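Uncharacterized protein (Bacteroides thetaiotaomicron VPI-5482, PDB 3KNY) is of unknown function but, as a two-domain member of the BT_3535-like family with a predicted lipoprotein signal, is probably a cell-envelope protein. Local coordinates at residues S50-I55 with E81-G86; C130-H135 with P139-A144; D151-I156 with Y182-K187; V161-P166 with N170-S175. All blocks are in the same frame, centred on the assembly; numbering follows the deposited sequence.

Contact 1 of 4, residues S50-I55 with E81-G86; sequences SSRYEI and ERIEKG
I83, in the last turn of helix 66-84, packs along the side chain of R52, a pair that carries most of the contact. The two side chains lie alongside each other, pointing opposite ways, and each branch of the isoleucine meets a different part of the arginine. CD1 of I83 rests on the aliphatic stem, 3.6 Å from CG of R52, while CG2 of I83 lies over one face of the guanidinium near its rim, 3.8 Å from CZ of R52. A bend in the arginine chain, chi2 -74°, brings the head round to the carbonyl of the preceding residue. There NH1 of R52 donates to the carbonyl O of S51 at 3.0 Å; the oxygen lies in the guanidinium plane, although the donor stands above the plane of the carbonyl. NE of R52 bonds to the backbone O of I88, and the two carbonyls together probably fix the rotation of the flat head. Arginine suits this place because its N-H groups can bond to carbonyls at the rim while a face takes a methyl. S51 adds its OG, 4.0 Å from CG2 of I83 and bonded to T48 O. Y53 brings its ring edge to the same isoleucine, CE1 of Y53 lying 4.4 Å from CD1 of I83. Three residues after I83, G86 adopts a positive phi of 84°, easy for a residue without CB, and ends the helix in a Schellman motif. The contact thus packs the helix against the start of its own beta-alpha-beta unit, in which strand 53-55 pairs in parallel with strand 93-97.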
loop_
_atom_site.group_PDB
_atom_site.type_symbol
_atom_site.label_atom_id
_atom_site.label_comp_id
_atom_site.label_asym_id
_atom_site.label_seq_id
_atom_site.Cartn_x
_atom_site.Cartn_y
_atom_site.Cartn_z
ATOM N N SER A 50 -4.505 0.787 -12.078
ATOM C CA SER A 50 -4.450 2.160 -11.553
ATOM C C SER A 50 -5.833 2.805 -11.485
ATOM O O SER A 50 -5.974 3.908 -10.965
ATOM C CB SER A 50 -3.514 3.050 -12.391
ATOM O OG SER A 50 -4.167 3.514 -13.568
ATOM N N SER A 51 -6.845 2.133 -12.026
ATOM C CA SER A 51 -8.209 2.647 -11.952
ATOM C C SER A 51 -8.854 2.304 -10.612
ATOM O O SER A 51 -9.951 2.768 -10.327
ATOM C CB SER A 51 -9.057 2.050 -13.059
ATOM O OG SER A 51 -9.390 0.709 -12.765
ATOM N N ARG A 52 -8.199 1.448 -9.824
ATOM C CA ARG A 52 -8.735 1.014 -8.514
ATOM C C ARG A 52 -7.756 1.133 -7.365
ATOM O O ARG A 52 -8.187 1.138 -6.213
ATOM C CB ARG A 52 -9.174 -0.448 -8.569
ATOM C CG ARG A 52 -10.251 -0.729 -9.567
ATOM C CD ARG A 52 -11.578 -0.206 -9.088
ATOM N NE ARG A 52 -12.602 -0.599 -10.034
ATOM C CZ ARG A 52 -12.852 0.039 -11.167
ATOM N NH1 ARG A 52 -12.172 1.138 -11.483
ATOM N NH2 ARG A 52 -13.797 -0.427 -11.984
ATOM N N TYR A 53 -6.461 1.194 -7.668
ATOM C CA TYR A 53 -5.417 1.203 -6.648
ATOM C C TYR A 53 -4.478 2.371 -6.889
ATOM O O TYR A 53 -4.211 2.738 -8.042
ATOM C CB TYR A 53 -4.579 -0.079 -6.706
ATOM C CG TYR A 53 -5.315 -1.352 -6.414
ATOM C CD1 TYR A 53 -5.995 -2.043 -7.421
ATOM C CD2 TYR A 53 -5.316 -1.890 -5.119
ATOM C CE1 TYR A 53 -6.674 -3.238 -7.138
ATOM C CE2 TYR A 53 -5.992 -3.073 -4.826
ATOM C CZ TYR A 53 -6.664 -3.744 -5.830
ATOM O OH TYR A 53 -7.318 -4.907 -5.518
ATOM N N GLU A 54 -3.974 2.947 -5.810
ATOM C CA GLU A 54 -2.968 3.966 -5.921
ATOM C C GLU A 54 -1.686 3.238 -5.634
ATOM O O GLU A 54 -1.474 2.782 -4.516
ATOM C CB GLU A 54 -3.255 5.120 -4.982
ATOM C CG GLU A 54 -4.445 5.943 -5.499
ATOM C CD GLU A 54 -4.964 6.971 -4.514
ATOM O OE1 GLU A 54 -4.989 6.671 -3.282
ATOM O OE2 GLU A 54 -5.371 8.063 -4.989
ATOM N N ILE A 55 -0.849 3.125 -6.668
ATOM C CA ILE A 55 0.237 2.151 -6.727
ATOM C C ILE A 55 1.629 2.756 -6.504
ATOM O O ILE A 55 1.972 3.801 -7.034
ATOM C CB ILE A 55 0.202 1.422 -8.104
ATOM C CG1 ILE A 55 -1.190 0.822 -8.359
ATOM C CG2 ILE A 55 1.250 0.336 -8.175
ATOM C CD1 ILE A 55 -1.402 0.165 -9.751
ATOM N N GLU A 81 -8.778 -9.050 -14.166
ATOM C CA GLU A 81 -9.931 -9.815 -14.580
ATOM C C GLU A 81 -11.148 -9.506 -13.722
ATOM O O GLU A 81 -12.262 -9.406 -14.237
ATOM C CB GLU A 81 -9.627 -11.309 -14.545
ATOM C CG GLU A 81 -10.827 -12.185 -14.926
ATOM C CD GLU A 81 -10.431 -13.423 -15.696
ATOM O OE1 GLU A 81 -9.209 -13.659 -15.866
ATOM O OE2 GLU A 81 -11.349 -14.151 -16.152
ATOM N N ARG A 82 -10.934 -9.347 -12.419
ATOM C CA ARG A 82 -12.032 -9.015 -11.516
ATOM C C ARG A 82 -12.487 -7.583 -11.679
ATOM O O ARG A 82 -13.675 -7.301 -11.550
ATOM C CB ARG A 82 -11.625 -9.280 -10.081
ATOM C CG ARG A 82 -11.366 -10.737 -9.870
ATOM C CD ARG A 82 -10.328 -11.003 -8.825
ATOM N NE ARG A 82 -10.248 -12.443 -8.649
ATOM C CZ ARG A 82 -11.118 -13.157 -7.939
ATOM N NH1 ARG A 82 -12.128 -12.574 -7.304
ATOM N NH2 ARG A 82 -10.972 -14.466 -7.856
ATOM N N ILE A 83 -11.546 -6.684 -11.961
ATOM C CA ILE A 83 -11.888 -5.290 -12.236
ATOM C C ILE A 83 -12.722 -5.294 -13.497
ATOM O O ILE A 83 -13.798 -4.730 -13.505
ATOM C CB ILE A 83 -10.647 -4.364 -12.400
ATOM C CG1 ILE A 83 -9.841 -4.329 -11.091
ATOM C CG2 ILE A 83 -11.084 -2.962 -12.783
ATOM C CD1 ILE A 83 -8.571 -3.461 -11.113
ATOM N N GLU A 84 -12.248 -5.974 -14.538
ATOM C CA GLU A 84 -12.987 -6.055 -15.816
ATOM C C GLU A 84 -14.350 -6.739 -15.669
ATOM O O GLU A 84 -15.326 -6.301 -16.276
ATOM C CB GLU A 84 -12.159 -6.757 -16.904
ATOM C CG GLU A 84 -11.106 -5.869 -17.544
ATOM C CD GLU A 84 -10.054 -6.644 -18.342
ATOM O OE1 GLU A 84 -10.370 -7.739 -18.866
ATOM O OE2 GLU A 84 -8.903 -6.144 -18.446
ATOM N N LYS A 85 -14.422 -7.785 -14.844
ATOM C CA LYS A 85 -15.683 -8.521 -14.623
ATOM C C LYS A 85 -16.724 -7.781 -13.785
ATOM O O LYS A 85 -17.777 -8.338 -13.516
ATOM C CB LYS A 85 -15.403 -9.913 -14.014
ATOM C CG LYS A 85 -14.950 -10.893 -15.080
ATOM C CD LYS A 85 -14.538 -12.256 -14.562
ATOM C CE LYS A 85 -14.217 -13.155 -15.763
ATOM N NZ LYS A 85 -13.669 -14.476 -15.362
ATOM N N GLY A 86 -16.442 -6.541 -13.384
ATOM C CA GLY A 86 -17.368 -5.741 -12.574
ATOM C C GLY A 86 -17.279 -6.019 -11.078
ATOM O O GLY A 86 -18.017 -5.440 -10.280
#

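Contact 2 of 4, residues C130-H135 with P139-A144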
loop_
_atom_site.group_PDB
_atom_site.type_symbol
_atom_site.label_atom_id
_atom_site.label_comp_id
_atom_site.label_asym_id
_atom_site.label_seq_id
_atom_site.Cartn_x
_atom_site.Cartn_y
_atom_site.Cartn_z
ATOM N N CYS A 130 4.171 -0.635 4.426
ATOM C CA CYS A 130 3.127 0.069 3.738
ATOM C C CYS A 130 2.790 1.395 4.416
ATOM O O CYS A 130 2.540 1.417 5.606
ATOM C CB CYS A 130 1.954 -0.859 3.868
ATOM S SG CYS A 130 0.800 -0.294 2.951
ATOM N N THR A 131 2.788 2.505 3.698
ATOM C CA THR A 131 2.493 3.770 4.356
ATOM C C THR A 131 1.039 4.028 4.159
ATOM O O THR A 131 0.610 4.258 3.039
ATOM C CB THR A 131 3.310 4.916 3.811
ATOM O OG1 THR A 131 4.678 4.655 4.107
ATOM C CG2 THR A 131 2.897 6.227 4.461
ATOM N N LEU A 132 0.283 3.987 5.250
ATOM C CA LEU A 132 -1.164 4.104 5.174
ATOM C C LEU A 132 -1.598 5.542 5.104
ATOM O O LEU A 132 -2.655 5.821 4.550
ATOM C CB LEU A 132 -1.841 3.436 6.358
ATOM C CG LEU A 132 -1.773 1.916 6.395
ATOM C CD1 LEU A 132 -2.462 1.427 7.671
ATOM C CD2 LEU A 132 -2.416 1.324 5.129
ATOM N N TYR A 133 -0.798 6.449 5.658
ATOM C CA TYR A 133 -1.204 7.843 5.741
ATOM C C TYR A 133 -0.024 8.732 6.042
ATOM O O TYR A 133 0.890 8.321 6.747
ATOM C CB TYR A 133 -2.297 8.021 6.800
ATOM C CG TYR A 133 -2.583 9.458 7.157
ATOM C CD1 TYR A 133 -3.338 10.251 6.336
ATOM C CD2 TYR A 133 -2.071 10.026 8.316
ATOM C CE1 TYR A 133 -3.597 11.578 6.655
ATOM C CE2 TYR A 133 -2.325 11.344 8.644
ATOM C CZ TYR A 133 -3.087 12.114 7.803
ATOM O OH TYR A 133 -3.335 13.420 8.103
ATOM N N THR A 134 -0.034 9.942 5.475
ATOM C CA THR A 134 1.025 10.939 5.732
ATOM C C THR A 134 0.402 12.292 5.866
ATOM O O THR A 134 -0.231 12.759 4.950
ATOM C CB THR A 134 2.062 11.021 4.605
ATOM O OG1 THR A 134 2.628 9.721 4.388
ATOM C CG2 THR A 134 3.137 11.960 4.998
ATOM N N HIS A 135 0.551 12.917 7.020
ATOM C CA HIS A 135 -0.030 14.231 7.217
ATOM C C HIS A 135 0.842 15.237 6.462
ATOM O O HIS A 135 2.060 15.034 6.315
ATOM C CB HIS A 135 -0.120 14.584 8.708
ATOM C CG HIS A 135 -0.958 15.792 8.987
ATOM N ND1 HIS A 135 -0.503 17.077 8.780
ATOM C CD2 HIS A 135 -2.220 15.913 9.460
ATOM C CE1 HIS A 135 -1.454 17.937 9.090
ATOM N NE2 HIS A 135 -2.509 17.257 9.506
ATOM N N PRO A 139 3.935 13.823 9.992
ATOM C CA PRO A 139 3.649 12.601 10.707
ATOM C C PRO A 139 2.898 11.582 9.859
ATOM O O PRO A 139 2.066 11.946 9.040
ATOM C CB PRO A 139 2.794 13.098 11.867
ATOM C CG PRO A 139 3.341 14.417 12.141
ATOM C CD PRO A 139 3.554 14.996 10.793
ATOM N N TYR A 140 3.204 10.310 10.069
ATOM C CA TYR A 140 2.692 9.255 9.213
ATOM C C TYR A 140 2.224 8.040 10.022
ATOM O O TYR A 140 2.628 7.860 11.159
ATOM C CB TYR A 140 3.794 8.826 8.221
ATOM C CG TYR A 140 5.062 8.328 8.881
ATOM C CD1 TYR A 140 5.082 7.113 9.580
ATOM C CD2 TYR A 140 6.247 9.068 8.828
ATOM C CE1 TYR A 140 6.250 6.645 10.218
ATOM C CE2 TYR A 140 7.422 8.608 9.473
ATOM C CZ TYR A 140 7.401 7.398 10.156
ATOM O OH TYR A 140 8.520 6.920 10.767
ATOM N N ILE A 141 1.379 7.212 9.419
ATOM C CA ILE A 141 1.034 5.908 9.982
ATOM C C ILE A 141 1.476 4.862 8.976
ATOM O O ILE A 141 1.030 4.881 7.816
ATOM C CB ILE A 141 -0.470 5.717 10.190
ATOM C CG1 ILE A 141 -1.040 6.757 11.162
ATOM C CG2 ILE A 141 -0.741 4.295 10.668
ATOM C CD1 ILE A 141 -2.591 6.786 11.147
ATOM N N LYS A 142 2.350 3.962 9.412
ATOM C CA LYS A 142 2.813 2.868 8.572
ATOM C C LYS A 142 2.420 1.500 9.123
ATOM O O LYS A 142 2.258 1.345 10.336
ATOM C CB LYS A 142 4.332 2.930 8.463
ATOM C CG LYS A 142 4.788 4.108 7.650
ATOM C CD LYS A 142 6.276 4.113 7.438
ATOM C CE LYS A 142 6.700 5.368 6.677
ATOM N NZ LYS A 142 7.995 5.126 5.983
ATOM N N ALA A 143 2.307 0.517 8.232
ATOM C CA ALA A 143 2.040 -0.887 8.586
ATOM C C ALA A 143 3.240 -1.724 8.136
ATOM O O ALA A 143 3.820 -1.455 7.077
ATOM C CB ALA A 143 0.741 -1.385 7.921
ATOM N N ALA A 144 3.645 -2.692 8.959
ATOM C CA ALA A 144 4.692 -3.678 8.611
ATOM C C ALA A 144 4.137 -5.081 8.904
ATOM O O ALA A 144 3.380 -5.262 9.814
ATOM C CB ALA A 144 5.936 -3.432 9.392
#
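T131 and K142 face each other as a non-hydrogen-bonded pair of an antiparallel hairpin, and the lysine can be followed outward across the threonine. CB of K142 lies 3.7 Å from the carbonyl O of C130. CG comes next, 3.6 Å from OG1 of T131, set there by a chi1 of -70° that places it beside the backbone N. The chain then runs extended: CD of K142 passes the same hydroxyl, and CE approaches OG1 of T131 to 3.3 Å while also lying over one face of the Y140 ring, toward its rim. NZ, at the tip, is 3.8 Å from OG1 of T131, whose hydroxyl has a weak bond to E23. Lysine suits a partly exposed sheet face like this, since its methylenes pack and its ammonium can reach outward. Beneath, the backbones are joined by regular bonds such as A143 N to C130 O, 2.8 Å, until a classic beta bulge intervenes: L132 N and Y133 N both donate to O of I141, at 2.8 and 3.2 Å. Beyond it H135 N closes the ladder on P139 O. The face bearing Y133, I141 and A143 is apolar and buried, as befits residues turned toward strands 188-201 and 204-217 of the mixed sheet, while strand 154-164 continues the three-stranded sheet beside strand 140-149.

Contact 3 of 4, residues D151-I156 with Y182-K187; sequences DDDVTI and YDKDKK
V154 and Y182 bring their backbones to 6.8 Å between CA atoms, with no hydrogen bond between the segments. This is face-to-face packing of two beta-sheets: strand 154-164 belongs to the three-stranded antiparallel sheet and strand 177-183 to the mixed one. Between them V154 sets CB over the centre of the tyrosine ring in a CH-pi contact, 3.6 Å from the centroid of the Y182 ring and 4° off the normal. The methyls diverge from there, CG2 of V154 lying 3.7 Å from CE1 of Y182 and CG1 turning toward CD1, and the valine carbonyl O sits 3.7 Å from CD2 of Y182. A chi1 of 175° swings the ring out to meet the valine, a compact branched residue that fits over a flat aromatic face. Both side chains also touch P218, the chain's last residue. Farther along, the chain turns, and D183 suits its place as an Asx residue, OD1 of D183 accepting from N of K186 at 3.0 Å. At the outer edge the extended chain of K184 crosses D153, CE of K184 coming within 3.7 Å of OD1 of D153, while NZ of K184 and OD2 of D153 remain 4.5 Å apart, beyond a salt bridge.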
loop_
_atom_site.group_PDB
_atom_site.type_symbol
_atom_site.label_atom_id
_atom_site.label_comp_id
_atom_site.label_asym_id
_atom_site.label_seq_id
_atom_site.Cartn_x
_atom_site.Cartn_y
_atom_site.Cartn_z
ATOM N N ASP A 151 3.921 -21.996 -2.351
ATOM C CA ASP A 151 3.245 -22.241 -3.642
ATOM C C ASP A 151 1.754 -21.863 -3.518
ATOM O O ASP A 151 1.220 -21.060 -4.291
ATOM C CB ASP A 151 3.419 -23.717 -4.095
ATOM N N ASP A 152 1.126 -22.391 -2.475
ATOM C CA ASP A 152 -0.322 -22.287 -2.272
ATOM C C ASP A 152 -0.736 -21.093 -1.439
ATOM O O ASP A 152 -1.514 -20.263 -1.898
ATOM C CB ASP A 152 -0.850 -23.567 -1.599
ATOM C CG ASP A 152 0.209 -24.263 -0.742
ATOM O OD1 ASP A 152 1.103 -24.920 -1.337
ATOM O OD2 ASP A 152 0.151 -24.146 0.507
ATOM N N ASP A 153 -0.193 -21.001 -0.228
ATOM C CA ASP A 153 -0.717 -20.086 0.761
ATOM C C ASP A 153 0.276 -19.037 1.271
ATOM O O ASP A 153 1.497 -19.223 1.188
ATOM C CB ASP A 153 -1.254 -20.917 1.940
ATOM C CG ASP A 153 -2.310 -20.181 2.750
ATOM O OD1 ASP A 153 -2.813 -19.117 2.319
ATOM O OD2 ASP A 153 -2.645 -20.686 3.829
ATOM N N VAL A 154 -0.280 -17.940 1.794
ATOM C CA VAL A 154 0.476 -16.910 2.506
ATOM C C VAL A 154 -0.029 -16.780 3.939
ATOM O O VAL A 154 -1.220 -16.555 4.146
ATOM C CB VAL A 154 0.291 -15.553 1.864
ATOM C CG1 VAL A 154 0.871 -14.452 2.770
ATOM C CG2 VAL A 154 0.914 -15.562 0.480
ATOM N N THR A 155 0.872 -16.898 4.916
ATOM C CA THR A 155 0.488 -16.837 6.322
ATOM C C THR A 155 1.230 -15.760 7.153
ATOM O O THR A 155 2.471 -15.748 7.197
ATOM C CB THR A 155 0.630 -18.211 6.981
ATOM O OG1 THR A 155 2.007 -18.659 6.982
ATOM C CG2 THR A 155 -0.312 -19.201 6.277
ATOM N N ILE A 156 0.435 -14.904 7.832
ATOM C CA ILE A 156 0.924 -13.759 8.603
ATOM C C ILE A 156 1.436 -14.168 9.975
ATOM O O ILE A 156 0.701 -14.694 10.791
ATOM C CB ILE A 156 -0.167 -12.696 8.815
ATOM C CG1 ILE A 156 -0.844 -12.297 7.494
ATOM C CG2 ILE A 156 0.430 -11.480 9.550
ATOM C CD1 ILE A 156 0.088 -11.708 6.481
ATOM N N TYR A 182 -4.881 -12.035 4.716
ATOM C CA TYR A 182 -4.549 -12.369 3.348
ATOM C C TYR A 182 -5.839 -12.705 2.585
ATOM O O TYR A 182 -6.591 -13.576 2.998
ATOM C CB TYR A 182 -3.564 -13.525 3.330
ATOM C CG TYR A 182 -3.249 -14.041 1.956
ATOM C CD1 TYR A 182 -2.578 -13.255 1.038
ATOM C CD2 TYR A 182 -3.603 -15.339 1.582
ATOM C CE1 TYR A 182 -2.274 -13.740 -0.226
ATOM C CE2 TYR A 182 -3.305 -15.827 0.342
ATOM C CZ TYR A 182 -2.640 -15.027 -0.562
ATOM O OH TYR A 182 -2.369 -15.515 -1.815
ATOM N N ASP A 183 -6.097 -11.980 1.492
ATOM C CA ASP A 183 -7.276 -12.210 0.657
ATOM C C ASP A 183 -6.952 -13.270 -0.376
ATOM O O ASP A 183 -6.171 -13.028 -1.296
ATOM C CB ASP A 183 -7.702 -10.925 -0.039
ATOM C CG ASP A 183 -8.923 -11.114 -0.896
ATOM O OD1 ASP A 183 -9.051 -12.176 -1.560
ATOM O OD2 ASP A 183 -9.761 -10.196 -0.919
ATOM N N LYS A 184 -7.574 -14.436 -0.255
ATOM C CA LYS A 184 -7.196 -15.566 -1.122
ATOM C C LYS A 184 -7.685 -15.419 -2.560
ATOM O O LYS A 184 -7.112 -16.024 -3.459
ATOM C CB LYS A 184 -7.634 -16.898 -0.504
ATOM C CG LYS A 184 -6.892 -17.232 0.790
ATOM C CD LYS A 184 -7.466 -18.475 1.479
ATOM C CE LYS A 184 -6.477 -19.085 2.492
ATOM N NZ LYS A 184 -7.034 -20.271 3.213
ATOM N N ASP A 185 -8.715 -14.608 -2.789
ATOM C CA ASP A 185 -9.154 -14.334 -4.168
ATOM C C ASP A 185 -8.186 -13.397 -4.904
ATOM O O ASP A 185 -7.683 -13.729 -5.977
ATOM C CB ASP A 185 -10.534 -13.681 -4.191
ATOM C CG ASP A 185 -11.565 -14.495 -3.512
ATOM O OD1 ASP A 185 -11.534 -15.731 -3.673
ATOM O OD2 ASP A 185 -12.404 -13.888 -2.816
ATOM N N LYS A 186 -7.957 -12.219 -4.318
ATOM C CA LYS A 186 -7.095 -11.193 -4.895
ATOM C C LYS A 186 -5.629 -11.560 -4.747
ATOM O O LYS A 186 -4.791 -11.014 -5.453
ATOM C CB LYS A 186 -7.330 -9.852 -4.207
ATOM C CG LYS A 186 -8.780 -9.395 -4.179
ATOM C CD LYS A 186 -8.847 -7.989 -3.677
ATOM C CE LYS A 186 -10.242 -7.532 -3.355
ATOM N NZ LYS A 186 -10.134 -6.435 -2.375
ATOM N N LYS A 187 -5.328 -12.474 -3.821
ATOM C CA LYS A 187 -3.955 -12.911 -3.534
ATOM C C LYS A 187 -3.096 -11.734 -3.061
ATOM O O LYS A 187 -1.941 -11.598 -3.455
ATOM C CB LYS A 187 -3.348 -13.625 -4.747
ATOM C CG LYS A 187 -4.202 -14.828 -5.228
ATOM C CD LYS A 187 -3.740 -15.420 -6.589
ATOM C CE LYS A 187 -4.858 -16.224 -7.266
ATOM N NZ LYS A 187 -5.721 -16.929 -6.249
#

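Contact 4 of 4, residues V161-P166 with N170-S175; sequences VYTGSP and NDPSFS
V161 starts the contact by setting CG1 against the ring of F174, 4.3 Å from its CD2, an apolar pair that continues on the phenylalanine's other neighbours, I141 and C193. Two residues on, T163 also points across. Its OG1, anti to the backbone N at chi1 -171°, lies 3.5 Å from CB of P172 and is hydrogen-bonded to the carbonyl O of Y140, while CG2 of T163 reaches to 3.6 Å from O of P172. Threonine can thus serve the neighbouring strand with its hydroxyl and the facing segment with its methyl. The strands 161-164 and 173-175 run nearly antiparallel, at 149°, but their axes stay 6.7 Å apart and no backbone bonds join them: they lie in the two packed beta-sheets, and the chain here turns from one to the other. G164, almost fully extended, offers bare backbone to the proline ring, its C atom 3.6 Å from CG of P172. S165 then turns its small side chain to N170, where OG of S165 lies 2.7 Å from OD1 of N170, a probable though unsettled hydrogen bond; the same OG accepts from Y167 N. An asparagine serves well opposite it, because ND2 of N170 simultaneously donates to the carbonyl O of K200 on strand 188-201.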
loop_
_atom_site.group_PDB
_atom_site.type_symbol
_atom_site.label_atom_id
_atom_site.label_comp_id
_atom_site.label_asym_id
_atom_site.label_seq_id
_atom_site.Cartn_x
_atom_site.Cartn_y
_atom_site.Cartn_z
ATOM N N VAL A 161 1.617 -1.636 13.369
ATOM C CA VAL A 161 1.237 -0.322 12.912
ATOM C C VAL A 161 2.049 0.607 13.735
ATOM O O VAL A 161 2.129 0.456 14.930
ATOM C CB VAL A 161 -0.222 -0.030 13.109
ATOM C CG1 VAL A 161 -0.494 1.408 12.745
ATOM C CG2 VAL A 161 -1.048 -0.960 12.222
ATOM N N TYR A 162 2.722 1.531 13.096
ATOM C CA TYR A 162 3.532 2.481 13.843
ATOM C C TYR A 162 3.488 3.860 13.227
ATOM O O TYR A 162 3.059 4.066 12.073
ATOM C CB TYR A 162 4.964 2.001 13.967
ATOM C CG TYR A 162 5.631 1.777 12.656
ATOM C CD1 TYR A 162 5.421 0.614 11.938
ATOM C CD2 TYR A 162 6.504 2.710 12.141
ATOM C CE1 TYR A 162 6.061 0.398 10.730
ATOM C CE2 TYR A 162 7.145 2.507 10.940
ATOM C CZ TYR A 162 6.917 1.359 10.237
ATOM O OH TYR A 162 7.564 1.175 9.041
ATOM N N THR A 163 3.960 4.801 14.021
ATOM C CA THR A 163 3.848 6.175 13.684
ATOM C C THR A 163 5.198 6.829 13.879
ATOM O O THR A 163 6.076 6.279 14.506
ATOM C CB THR A 163 2.750 6.786 14.539
ATOM O OG1 THR A 163 2.472 8.099 14.078
ATOM C CG2 THR A 163 3.154 6.826 16.002
ATOM N N GLY A 164 5.369 8.004 13.308
ATOM C CA GLY A 164 6.628 8.733 13.393
ATOM C C GLY A 164 6.550 9.979 12.530
ATOM O O GLY A 164 5.485 10.322 11.985
ATOM N N SER A 165 7.668 10.676 12.427
ATOM C CA SER A 165 7.753 11.880 11.606
ATOM C C SER A 165 9.183 12.134 11.155
ATOM O O SER A 165 10.119 11.858 11.885
ATOM C CB SER A 165 7.268 13.100 12.399
ATOM O OG SER A 165 7.543 14.300 11.694
ATOM N N PRO A 166 9.357 12.693 9.958
ATOM C CA PRO A 166 10.688 13.139 9.590
ATOM C C PRO A 166 11.173 14.296 10.457
ATOM O O PRO A 166 12.364 14.491 10.551
ATOM C CB PRO A 166 10.514 13.599 8.150
ATOM C CG PRO A 166 9.116 14.008 8.064
ATOM C CD PRO A 166 8.362 13.044 8.931
ATOM N N ASN A 170 7.238 16.485 16.790
ATOM C CA ASN A 170 5.861 16.068 16.632
ATOM C C ASN A 170 5.322 15.118 17.695
ATOM O O ASN A 170 4.147 15.181 18.016
ATOM C CB ASN A 170 5.668 15.473 15.241
ATOM C CG ASN A 170 5.777 16.529 14.143
ATOM O OD1 ASN A 170 6.286 16.269 13.053
ATOM N ND2 ASN A 170 5.293 17.732 14.435
ATOM N N ASP A 171 6.154 14.242 18.251
ATOM C CA ASP A 171 5.665 13.187 19.177
ATOM C C ASP A 171 4.382 12.549 18.733
ATOM O O ASP A 171 3.382 12.585 19.453
ATOM C CB ASP A 171 5.379 13.734 20.561
ATOM C CG ASP A 171 6.588 13.982 21.329
ATOM O OD1 ASP A 171 7.713 13.885 20.763
ATOM O OD2 ASP A 171 6.383 14.296 22.518
ATOM N N PRO A 172 4.378 11.976 17.545
ATOM C CA PRO A 172 3.117 11.397 17.140
ATOM C C PRO A 172 2.786 10.133 17.931
ATOM O O PRO A 172 3.648 9.433 18.399
ATOM C CB PRO A 172 3.322 11.097 15.659
ATOM C CG PRO A 172 4.779 11.058 15.456
ATOM C CD PRO A 172 5.421 11.867 16.519
ATOM N N SER A 173 1.511 9.846 17.985
ATOM C CA SER A 173 0.923 8.834 18.806
ATOM C C SER A 173 -0.283 8.266 18.056
ATOM O O SER A 173 -1.080 9.023 17.492
ATOM C CB SER A 173 0.401 9.537 20.035
ATOM O OG SER A 173 0.330 8.623 21.072
ATOM N N PHE A 174 -0.447 6.957 18.031
ATOM C CA PHE A 174 -1.634 6.385 17.381
ATOM C C PHE A 174 -2.353 5.524 18.377
ATOM O O PHE A 174 -1.768 4.629 18.959
ATOM C CB PHE A 174 -1.283 5.541 16.175
ATOM C CG PHE A 174 -2.481 4.930 15.480
ATOM C CD1 PHE A 174 -3.265 5.682 14.611
ATOM C CD2 PHE A 174 -2.804 3.590 15.653
ATOM C CE1 PHE A 174 -4.356 5.108 13.965
ATOM C CE2 PHE A 174 -3.880 3.015 14.990
ATOM C CZ PHE A 174 -4.653 3.775 14.145
ATOM N N SER A 175 -3.629 5.805 18.561
ATOM C CA SER A 175 -4.471 4.990 19.364
ATOM C C SER A 175 -5.668 4.472 18.513
ATOM O O SER A 175 -6.297 5.228 17.815
ATOM C CB SER A 175 -4.907 5.820 20.547
ATOM O OG SER A 175 -6.144 5.390 21.034
#

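How the contacts relate
From the N terminus, contact 1 closes first, bringing helix 66-84 back to the start of strand 53-55. Contact 2 follows as a tight hairpin within the three-stranded sheet. The chain then enters the wider loop of contact 3, which runs from 151-156 to 182-187, and contact 4 lies wholly within that loop; no contacts cross. Contacts 3 and 4 use opposite ends of strand 154-164, their centres about 29 Å apart, and both tie the three-stranded sheet to the mixed one. Contact 2 abuts contact 4 through the pairing of strands 140-149 and 154-164. Contact 1 meets contact 3 where R82 packs on D185 and Y53 on K186, joining the helical region to the sheets.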